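Local structure of glycosyltransferase Gtf1 (4PQG) at residues G233-F237 / D271-T275; V249-Y254 / Q290-L294; N260-W266 / Q297-T302. The protein is a bacterial glycosyltransferase of the GT-B class, built from two Rossmann-like domains with an extended antiparallel beta-sheet domain added. All coordinates share one frame. Residue numbers count along the deposited sequence, not the author numbering.

Contact 1 (G233-F237 / D271-T275)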
loop_
_atom_site.group_PDB
_atom_site.type_symbol
_atom_site.label_atom_id
_atom_site.label_comp_id
_atom_site.label_asym_id
_atom_site.label_seq_id
_atom_site.Cartn_x
_atom_site.Cartn_y
_atom_site.Cartn_z
ATOM N N GLY A 233 0.998 12.583 13.399
ATOM C CA GLY A 233 2.048 12.073 14.295
ATOM C C GLY A 233 1.981 12.506 15.746
ATOM O O GLY A 233 2.021 11.682 16.655
ATOM N N GLN A 234 1.902 13.804 15.966
ATOM C CA GLN A 234 1.882 14.340 17.305
ATOM C C GLN A 234 0.699 13.830 18.120
ATOM O O GLN A 234 0.856 13.443 19.283
ATOM C CB GLN A 234 1.821 15.843 17.230
ATOM C CG GLN A 234 1.904 16.527 18.577
ATOM C CD GLN A 234 2.267 17.972 18.413
ATOM O OE1 GLN A 234 2.875 18.355 17.406
ATOM N NE2 GLN A 234 1.900 18.793 19.389
ATOM N N VAL A 235 -0.481 13.856 17.498
ATOM C CA VAL A 235 -1.734 13.421 18.133
ATOM C C VAL A 235 -1.711 11.921 18.427
ATOM O O VAL A 235 -2.133 11.484 19.502
ATOM C CB VAL A 235 -2.950 13.782 17.245
ATOM C CG1 VAL A 235 -4.206 13.143 17.792
ATOM C CG2 VAL A 235 -3.104 15.301 17.170
ATOM N N VAL A 236 -1.214 11.130 17.480
ATOM C CA VAL A 236 -1.040 9.692 17.708
ATOM C C VAL A 236 -0.045 9.420 18.867
ATOM O O VAL A 236 -0.326 8.617 19.767
ATOM C CB VAL A 236 -0.618 8.966 16.401
ATOM C CG1 VAL A 236 -0.294 7.497 16.653
ATOM C CG2 VAL A 236 -1.724 9.068 15.375
ATOM N N PHE A 237 1.096 10.108 18.842
ATOM C CA PHE A 237 2.130 9.972 19.862
ATOM C C PHE A 237 1.561 10.276 21.243
ATOM O O PHE A 237 1.718 9.476 22.174
ATOM C CB PHE A 237 3.354 10.871 19.562
ATOM C CG PHE A 237 4.447 10.183 18.763
ATOM C CD1 PHE A 237 5.783 10.292 19.151
ATOM C CD2 PHE A 237 4.142 9.428 17.625
ATOM C CE1 PHE A 237 6.795 9.657 18.438
ATOM C CE2 PHE A 237 5.157 8.792 16.900
ATOM C CZ PHE A 237 6.486 8.907 17.309
ATOM N N ASP A 271 11.232 11.563 10.307
ATOM C CA ASP A 271 11.864 12.659 11.013
ATOM C C ASP A 271 11.170 12.957 12.336
ATOM O O ASP A 271 11.833 13.174 13.372
ATOM C CB ASP A 271 11.880 13.919 10.148
ATOM C CG ASP A 271 12.528 15.074 10.848
ATOM O OD1 ASP A 271 13.751 14.984 11.111
ATOM O OD2 ASP A 271 11.816 16.057 11.160
ATOM N N TYR A 272 9.839 12.991 12.299
ATOM C CA TYR A 272 9.076 13.280 13.511
ATOM C C TYR A 272 9.282 12.184 14.562
ATOM O O TYR A 272 9.579 12.470 15.730
ATOM C CB TYR A 272 7.565 13.458 13.226
ATOM C CG TYR A 272 6.833 13.786 14.513
ATOM C CD1 TYR A 272 6.826 15.087 15.007
ATOM C CD2 TYR A 272 6.218 12.782 15.273
ATOM C CE1 TYR A 272 6.196 15.400 16.199
ATOM C CE2 TYR A 272 5.580 13.086 16.469
ATOM C CZ TYR A 272 5.584 14.395 16.923
ATOM O OH TYR A 272 4.971 14.728 18.095
ATOM N N GLN A 273 9.098 10.935 14.143
ATOM C CA GLN A 273 9.194 9.805 15.057
ATOM C C GLN A 273 10.589 9.659 15.683
ATOM O O GLN A 273 10.707 9.315 16.866
ATOM C CB GLN A 273 8.763 8.497 14.385
ATOM C CG GLN A 273 7.386 8.531 13.739
ATOM C CD GLN A 273 7.442 8.922 12.264
ATOM O OE1 GLN A 273 7.853 10.032 11.904
ATOM N NE2 GLN A 273 7.032 8.005 11.407
ATOM N N PHE A 274 11.631 9.957 14.904
ATOM C CA PHE A 274 13.024 9.826 15.344
ATOM C C PHE A 274 13.405 10.983 16.277
ATOM O O PHE A 274 14.064 10.772 17.308
ATOM C CB PHE A 274 13.985 9.749 14.124
ATOM C CG PHE A 274 13.859 8.474 13.312
ATOM C CD1 PHE A 274 13.101 7.395 13.771
ATOM C CD2 PHE A 274 14.538 8.342 12.106
ATOM C CE1 PHE A 274 13.013 6.223 13.034
ATOM C CE2 PHE A 274 14.469 7.169 11.363
ATOM C CZ PHE A 274 13.697 6.104 11.821
ATOM N N THR A 275 12.954 12.193 15.942
ATOM C CA THR A 275 13.126 13.375 16.808
ATOM C C THR A 275 12.538 13.111 18.196
ATOM O O THR A 275 13.148 13.442 19.216
ATOM C CB THR A 275 12.459 14.622 16.176
ATOM O OG1 THR A 275 13.109 14.917 14.932
ATOM C CG2 THR A 275 12.558 15.841 17.097
HETATM O O HOH W 1 5.388 17.702 18.414
#
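Two helices of the N-terminal Rossmann-like domain, the start of helix 233-240 and the short helix 271-275, meet here through an aromatic pair. Their axes approach to 10.8 Å at a crossing angle of -41°, too far apart for backbones to touch, and rings fill the gap. Tyr272 directs the edge of its ring at the face of Phe237 in a T-shaped pair, with centroids 5.2 Å apart and planes at 71°. Its ring also lies against the first turn: Tyr272 CE2 is 3.7 Å from Gly233 C, and Tyr272 OH is 3.2 Å from Gln234 CA. A CB at position 233 would crowd Tyr272. Phe237 CZ reaches Gln273 CA at 3.6 Å. At the exposed margin a water lies 3.0 Å from Tyr272 OH and donates a weak hydrogen bond to Gln234 OE1 at 2.8 Å. On the buried side Phe237 packs on Leu226 of strand 223-226 and on Leu245 and Val247 of strand 244-248, while Val235 faces helix 205-215.

Contact 2 (V249-Y254 / Q290-L294). With NAG (2-acetamido-2-deoxy-beta-D-glucopyranose), chain D.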
loop_
_atom_site.group_PDB
_atom_site.type_symbol
_atom_site.label_atom_id
_atom_site.label_comp_id
_atom_site.label_asym_id
_atom_site.label_seq_id
_atom_site.Cartn_x
_atom_site.Cartn_y
_atom_site.Cartn_z
ATOM N N VAL A 249 9.478 1.099 10.656
ATOM C CA VAL A 249 10.323 1.744 9.658
ATOM C C VAL A 249 10.234 0.899 8.384
ATOM O O VAL A 249 10.587 -0.278 8.389
ATOM C CB VAL A 249 11.788 1.845 10.142
ATOM C CG1 VAL A 249 12.664 2.546 9.105
ATOM C CG2 VAL A 249 11.857 2.556 11.490
ATOM N N HIS A 250 9.722 1.479 7.305
ATOM C CA HIS A 250 9.467 0.690 6.089
ATOM C C HIS A 250 10.516 0.733 5.004
ATOM O O HIS A 250 10.905 -0.314 4.453
ATOM C CB HIS A 250 8.107 1.042 5.517
ATOM C CG HIS A 250 6.967 0.520 6.339
ATOM N ND1 HIS A 250 6.570 -0.757 6.288
ATOM C CD2 HIS A 250 6.144 1.155 7.258
ATOM C CE1 HIS A 250 5.539 -0.938 7.127
ATOM N NE2 HIS A 250 5.269 0.241 7.710
ATOM N N ALA A 251 10.975 1.930 4.674
ATOM C CA ALA A 251 11.967 2.099 3.614
ATOM C C ALA A 251 13.307 2.491 4.255
ATOM O O ALA A 251 13.426 2.504 5.494
ATOM C CB ALA A 251 11.486 3.178 2.649
ATOM N N GLU A 252 14.309 2.797 3.427
ATOM C CA GLU A 252 15.550 3.427 3.900
ATOM C C GLU A 252 15.179 4.697 4.676
ATOM O O GLU A 252 14.268 5.405 4.278
ATOM C CB GLU A 252 16.437 3.764 2.699
ATOM C CG GLU A 252 17.808 4.339 3.033
ATOM C CD GLU A 252 18.647 3.392 3.872
ATOM O OE1 GLU A 252 19.531 2.717 3.310
ATOM O OE2 GLU A 252 18.415 3.298 5.099
ATOM N N HIS A 253 15.875 4.998 5.774
ATOM C CA HIS A 253 15.328 5.933 6.767
ATOM C C HIS A 253 16.114 7.207 6.921
ATOM O O HIS A 253 15.807 8.027 7.799
ATOM C CB HIS A 253 15.255 5.223 8.115
ATOM C CG HIS A 253 16.604 4.781 8.589
ATOM N ND1 HIS A 253 17.119 3.571 8.270
ATOM C CD2 HIS A 253 17.594 5.471 9.271
ATOM C CE1 HIS A 253 18.371 3.482 8.755
ATOM N NE2 HIS A 253 18.662 4.650 9.368
ATOM N N TYR A 254 17.131 7.394 6.087
ATOM C CA TYR A 254 17.948 8.602 6.106
ATOM C C TYR A 254 18.538 8.810 4.705
ATOM O O TYR A 254 18.525 7.892 3.884
ATOM C CB TYR A 254 19.059 8.470 7.156
ATOM C CG TYR A 254 20.243 7.661 6.673
ATOM C CD1 TYR A 254 21.462 8.290 6.369
ATOM C CD2 TYR A 254 20.141 6.280 6.473
ATOM C CE1 TYR A 254 22.544 7.561 5.904
ATOM C CE2 TYR A 254 21.221 5.546 5.991
ATOM C CZ TYR A 254 22.413 6.195 5.716
ATOM O OH TYR A 254 23.493 5.487 5.254
ATOM N N GLN A 290 19.532 -2.928 8.886
ATOM C CA GLN A 290 18.902 -1.626 9.134
ATOM C C GLN A 290 18.839 -1.362 10.629
ATOM O O GLN A 290 19.033 -0.229 11.073
ATOM C CB GLN A 290 17.514 -1.511 8.516
ATOM C CG GLN A 290 16.956 -0.088 8.611
ATOM C CD GLN A 290 15.785 0.159 7.686
ATOM O OE1 GLN A 290 15.052 -0.763 7.325
ATOM N NE2 GLN A 290 15.603 1.418 7.298
ATOM N N ASN A 291 18.601 -2.425 11.391
ATOM C CA ASN A 291 18.578 -2.343 12.842
ATOM C C ASN A 291 19.869 -1.716 13.367
ATOM O O ASN A 291 19.829 -0.706 14.076
ATOM C CB ASN A 291 18.308 -3.733 13.447
ATOM C CG ASN A 291 18.008 -3.682 14.939
ATOM O OD1 ASN A 291 18.603 -2.902 15.681
ATOM N ND2 ASN A 291 17.083 -4.521 15.381
ATOM N N GLU A 292 21.011 -2.282 12.973
ATOM C CA GLU A 292 22.321 -1.812 13.437
ATOM C C GLU A 292 22.634 -0.389 12.968
ATOM O O GLU A 292 23.145 0.434 13.740
ATOM C CB GLU A 292 23.421 -2.766 12.958
ATOM C CG GLU A 292 23.237 -4.200 13.439
ATOM C CD GLU A 292 24.087 -5.192 12.664
ATOM O OE1 GLU A 292 25.199 -4.809 12.230
ATOM O OE2 GLU A 292 23.637 -6.352 12.492
ATOM N N VAL A 293 22.330 -0.105 11.703
ATOM C CA VAL A 293 22.513 1.242 11.144
ATOM C C VAL A 293 21.753 2.278 11.970
ATOM O O VAL A 293 22.323 3.267 12.433
ATOM C CB VAL A 293 22.073 1.304 9.658
ATOM C CG1 VAL A 293 21.926 2.751 9.194
ATOM C CG2 VAL A 293 23.075 0.567 8.780
ATOM N N LEU A 294 20.469 2.025 12.184
ATOM C CA LEU A 294 19.626 2.959 12.913
ATOM C C LEU A 294 20.098 3.112 14.357
ATOM O O LEU A 294 20.193 4.237 14.865
ATOM C CB LEU A 294 18.160 2.517 12.866
ATOM C CG LEU A 294 17.086 3.466 13.428
ATOM C CD1 LEU A 294 17.146 4.849 12.790
ATOM C CD2 LEU A 294 15.702 2.840 13.266
HETATM C C1 NAG D . 8.434 -0.270 1.293
HETATM C C2 NAG D . 9.914 -0.404 0.956
HETATM C C3 NAG D . 9.957 -1.926 0.768
HETATM C C4 NAG D . 9.330 -2.677 1.954
HETATM C C5 NAG D . 7.941 -2.083 2.317
HETATM C C6 NAG D . 7.200 -2.810 3.434
HETATM C C7 NAG D . 11.428 0.794 -0.531
HETATM C C8 NAG D . 11.582 1.383 -1.904
HETATM N N2 NAG D . 10.255 0.229 -0.296
HETATM O O1 NAG D . 7.659 0.778 0.786
HETATM O O3 NAG D . 11.266 -2.392 0.485
HETATM O O4 NAG D . 9.184 -4.028 1.589
HETATM O O5 NAG D . 8.170 -0.702 2.610
HETATM O O6 NAG D . 7.929 -2.586 4.619
HETATM O O7 NAG D . 12.348 0.862 0.300
HETATM O O HOH W 2 12.607 -1.890 7.442
#
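The loop that follows strand 244-248 lines the interdomain cleft of this GT-B fold, and contact 2 ties its 249-254 portion to helix 288-301. On the cleft side, His250 ND1 and O6 of NAG are hydrogen-bonded at 2.8 Å, and Ala251 CB lies 3.4 Å from NAG O7. The CB of Ala251 points away from the helix, but its carbonyl faces Gln290: Gln290 NE2 donates to Ala251 O at 3.0 Å and to His253 ND1 at 2.8 Å, both nearly linear. A water lies 2.8 Å from Val249 O and 2.7 Å from Gln290 OE1. Beyond the amide, Leu294 CD1 is 3.6 Å from His253 CD2, and the apolar pair Val249 CG2 and Leu294 CD2 is 4.2 Å apart. His253 NE2 is hydrogen-bonded to Gln297 OE1, two turns beyond Gln290 on the helix. His253 ND1 thus acts as an acceptor, consistent with a neutral imidazole protonated on NE2, the nitrogen that faces Gln297 OE1.

Contact 3 (N260-W266 / Q297-T302)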
loop_
_atom_site.group_PDB
_atom_site.type_symbol
_atom_site.label_atom_id
_atom_site.label_comp_id
_atom_site.label_asym_id
_atom_site.label_seq_id
_atom_site.Cartn_x
_atom_site.Cartn_y
_atom_site.Cartn_z
ATOM N N ASN A 260 26.557 13.530 7.050
ATOM C CA ASN A 260 27.993 13.497 7.319
ATOM C C ASN A 260 28.222 13.180 8.794
ATOM O O ASN A 260 27.292 12.754 9.488
ATOM C CB ASN A 260 28.677 14.802 6.877
ATOM C CG ASN A 260 28.236 16.021 7.692
ATOM O OD1 ASN A 260 27.927 15.928 8.877
ATOM N ND2 ASN A 260 28.237 17.174 7.054
ATOM N N GLU A 261 29.444 13.389 9.279
ATOM C CA GLU A 261 29.802 13.026 10.651
ATOM C C GLU A 261 28.991 13.762 11.719
ATOM O O GLU A 261 28.674 13.192 12.775
ATOM C CB GLU A 261 31.288 13.283 10.884
ATOM C CG GLU A 261 31.963 12.204 11.710
ATOM C CD GLU A 261 32.091 10.905 10.942
ATOM O OE1 GLU A 261 32.829 10.898 9.934
ATOM O OE2 GLU A 261 31.450 9.904 11.334
ATOM N N ASP A 262 28.642 15.016 11.440
ATOM C CA ASP A 262 27.986 15.866 12.435
ATOM C C ASP A 262 26.483 16.077 12.245
ATOM O O ASP A 262 25.800 16.523 13.170
ATOM C CB ASP A 262 28.703 17.213 12.514
ATOM C CG ASP A 262 30.148 17.061 12.948
ATOM O OD1 ASP A 262 30.391 16.311 13.914
ATOM O OD2 ASP A 262 31.032 17.662 12.311
ATOM N N TYR A 263 25.988 15.745 11.056
ATOM C CA TYR A 263 24.618 16.028 10.662
ATOM C C TYR A 263 23.994 14.836 9.958
ATOM O O TYR A 263 24.598 14.238 9.069
ATOM C CB TYR A 263 24.606 17.250 9.733
ATOM C CG TYR A 263 23.307 17.478 8.988
ATOM C CD1 TYR A 263 22.224 18.114 9.607
ATOM C CD2 TYR A 263 23.167 17.083 7.658
ATOM C CE1 TYR A 263 21.033 18.335 8.921
ATOM C CE2 TYR A 263 21.975 17.290 6.964
ATOM C CZ TYR A 263 20.912 17.919 7.588
ATOM O OH TYR A 263 19.733 18.135 6.886
ATOM N N ILE A 264 22.770 14.510 10.341
ATOM C CA ILE A 264 22.012 13.493 9.631
ATOM C C ILE A 264 20.699 14.078 9.097
ATOM O O ILE A 264 20.048 14.876 9.774
ATOM C CB ILE A 264 21.742 12.252 10.504
ATOM C CG1 ILE A 264 21.102 11.146 9.661
ATOM C CG2 ILE A 264 20.904 12.606 11.730
ATOM C CD1 ILE A 264 21.344 9.742 10.174
ATOM N N LEU A 265 20.334 13.683 7.880
ATOM C CA LEU A 265 19.024 13.998 7.348
ATOM C C LEU A 265 18.226 12.703 7.288
ATOM O O LEU A 265 18.573 11.804 6.532
ATOM C CB LEU A 265 19.122 14.664 5.960
ATOM C CG LEU A 265 17.821 14.825 5.134
ATOM C CD1 LEU A 265 16.853 15.824 5.778
ATOM C CD2 LEU A 265 18.136 15.256 3.707
ATOM N N TRP A 266 17.179 12.617 8.114
ATOM C CA TRP A 266 16.245 11.495 8.119
ATOM C C TRP A 266 15.372 11.538 6.892
ATOM O O TRP A 266 15.199 12.602 6.309
ATOM C CB TRP A 266 15.331 11.593 9.342
ATOM C CG TRP A 266 16.027 11.582 10.691
ATOM C CD1 TRP A 266 15.938 12.539 11.702
ATOM C CD2 TRP A 266 16.934 10.548 11.227
ATOM N NE1 TRP A 266 16.708 12.185 12.782
ATOM C CE2 TRP A 266 17.323 10.997 12.565
ATOM C CE3 TRP A 266 17.448 9.342 10.743
ATOM C CZ2 TRP A 266 18.184 10.261 13.369
ATOM C CZ3 TRP A 266 18.304 8.595 11.579
ATOM C CH2 TRP A 266 18.664 9.051 12.852
ATOM N N GLN A 297 22.989 5.357 14.487
ATOM C CA GLN A 297 22.659 6.752 14.187
ATOM C C GLN A 297 21.966 7.436 15.357
ATOM O O GLN A 297 22.208 8.607 15.615
ATOM C CB GLN A 297 21.857 6.872 12.890
ATOM C CG GLN A 297 22.708 6.591 11.658
ATOM C CD GLN A 297 21.884 6.260 10.436
ATOM O OE1 GLN A 297 20.731 5.834 10.534
ATOM N NE2 GLN A 297 22.465 6.469 9.273
ATOM N N PHE A 298 21.116 6.698 16.069
ATOM C CA PHE A 298 20.510 7.232 17.284
ATOM C C PHE A 298 21.579 7.655 18.294
ATOM O O PHE A 298 21.508 8.746 18.882
ATOM C CB PHE A 298 19.505 6.230 17.885
ATOM C CG PHE A 298 18.097 6.412 17.359
ATOM C CD1 PHE A 298 17.450 7.647 17.480
ATOM C CD2 PHE A 298 17.438 5.374 16.730
ATOM C CE1 PHE A 298 16.169 7.842 16.980
ATOM C CE2 PHE A 298 16.158 5.548 16.248
ATOM C CZ PHE A 298 15.521 6.786 16.370
ATOM N N ALA A 299 22.594 6.807 18.450
ATOM C CA ALA A 299 23.697 7.071 19.377
ATOM C C ALA A 299 24.569 8.224 18.907
ATOM O O ALA A 299 25.002 9.039 19.712
ATOM C CB ALA A 299 24.533 5.813 19.583
ATOM N N LYS A 300 24.811 8.302 17.603
ATOM C CA LYS A 300 25.719 9.308 17.050
ATOM C C LYS A 300 25.091 10.707 16.942
ATOM O O LYS A 300 25.762 11.724 17.163
ATOM C CB LYS A 300 26.225 8.840 15.682
ATOM C CG LYS A 300 27.468 9.549 15.180
ATOM C CD LYS A 300 27.608 9.379 13.676
ATOM C CE LYS A 300 29.058 9.276 13.248
ATOM N NZ LYS A 300 29.824 10.491 13.632
ATOM N N TYR A 301 23.807 10.766 16.601
ATOM C CA TYR A 301 23.182 12.054 16.263
ATOM C C TYR A 301 22.133 12.585 17.241
ATOM O O TYR A 301 21.732 13.752 17.141
ATOM C CB TYR A 301 22.578 11.997 14.855
ATOM C CG TYR A 301 23.567 11.658 13.765
ATOM C CD1 TYR A 301 24.426 12.629 13.243
ATOM C CD2 TYR A 301 23.626 10.375 13.239
ATOM C CE1 TYR A 301 25.326 12.319 12.235
ATOM C CE2 TYR A 301 24.512 10.056 12.225
ATOM C CZ TYR A 301 25.360 11.030 11.730
ATOM O OH TYR A 301 26.249 10.708 10.739
ATOM N N THR A 302 21.684 11.738 18.165
ATOM C CA THR A 302 20.582 12.084 19.057
ATOM C C THR A 302 20.903 11.767 20.525
ATOM O O THR A 302 21.881 11.088 20.828
ATOM C CB THR A 302 19.268 11.355 18.676
ATOM O OG1 THR A 302 19.214 10.078 19.317
ATOM C CG2 THR A 302 19.123 11.177 17.153
#
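A salt bridge and two hydrogen bonds to backbone carbonyls join the loop 260-266, exposed at its start, to the C-terminal end of helix 288-301, at the surface of the N-terminal Rossmann-like domain. Lys300 NZ meets Glu261 OE2 at 2.9 Å and also donates to Glu261 O at 3.1 Å, so one ammonium group holds both the side chain and the backbone of the same residue. Tyr301 OH donates to Asn260 O at 2.6 Å. Within the loop, Asn260 OD1 accepts from Asp262 N at 2.8 Å, an Asx turn, and from Tyr263 N at 2.9 Å, an Asx motif, and Asn260 N bonds back to Tyr263 O at 2.9 Å. Inward of these polar groups, Ile264 covers one face of the Tyr301 ring in a CH-pi contact, its CB 3.6 Å from the ring centroid and only 5° off the normal. The nearest CA atoms are those of Ile264 and Tyr301, 6.9 Å apart. Ile264 CD1 also rests 3.5 Å from Gln297 CD, whose amide oxygen is hydrogen-bonded to His253. Further in, Trp266 approaches Phe298 obliquely, and both rings make edge-to-face contacts with Phe274. Where the chain leaves the helix, Thr302 OG1 donates to Phe298 O at 2.7 Å, and Thr302 CG2 reaches the edge of the indole, 4.0 Å from Trp266 CZ2.

Overall arrangement
All three contacts lie on the same side of the chain's centre, in the N-terminal Rossmann-like domain, and draw on the long connection between strands 244-248 and 282-285. Contact 1 is largely buried and relies on aromatic packing. Contact 2, partly buried beside NAG, is held by directional bonds from a single amide, whereas contact 3, at the surface, carries charge and exposed polar groups. Contacts 2 and 3 share helix 288-301 at successive turns, and their centres are 13 Å apart. Phe274, pointing away from the interface of contact 1, touches contacts 2 and 3: its CZ lies 3.8 Å from Leu294 CD1, its CD2 3.4 Å from Trp266 CE3 and its CD1 3.6 Å from Phe298 CZ.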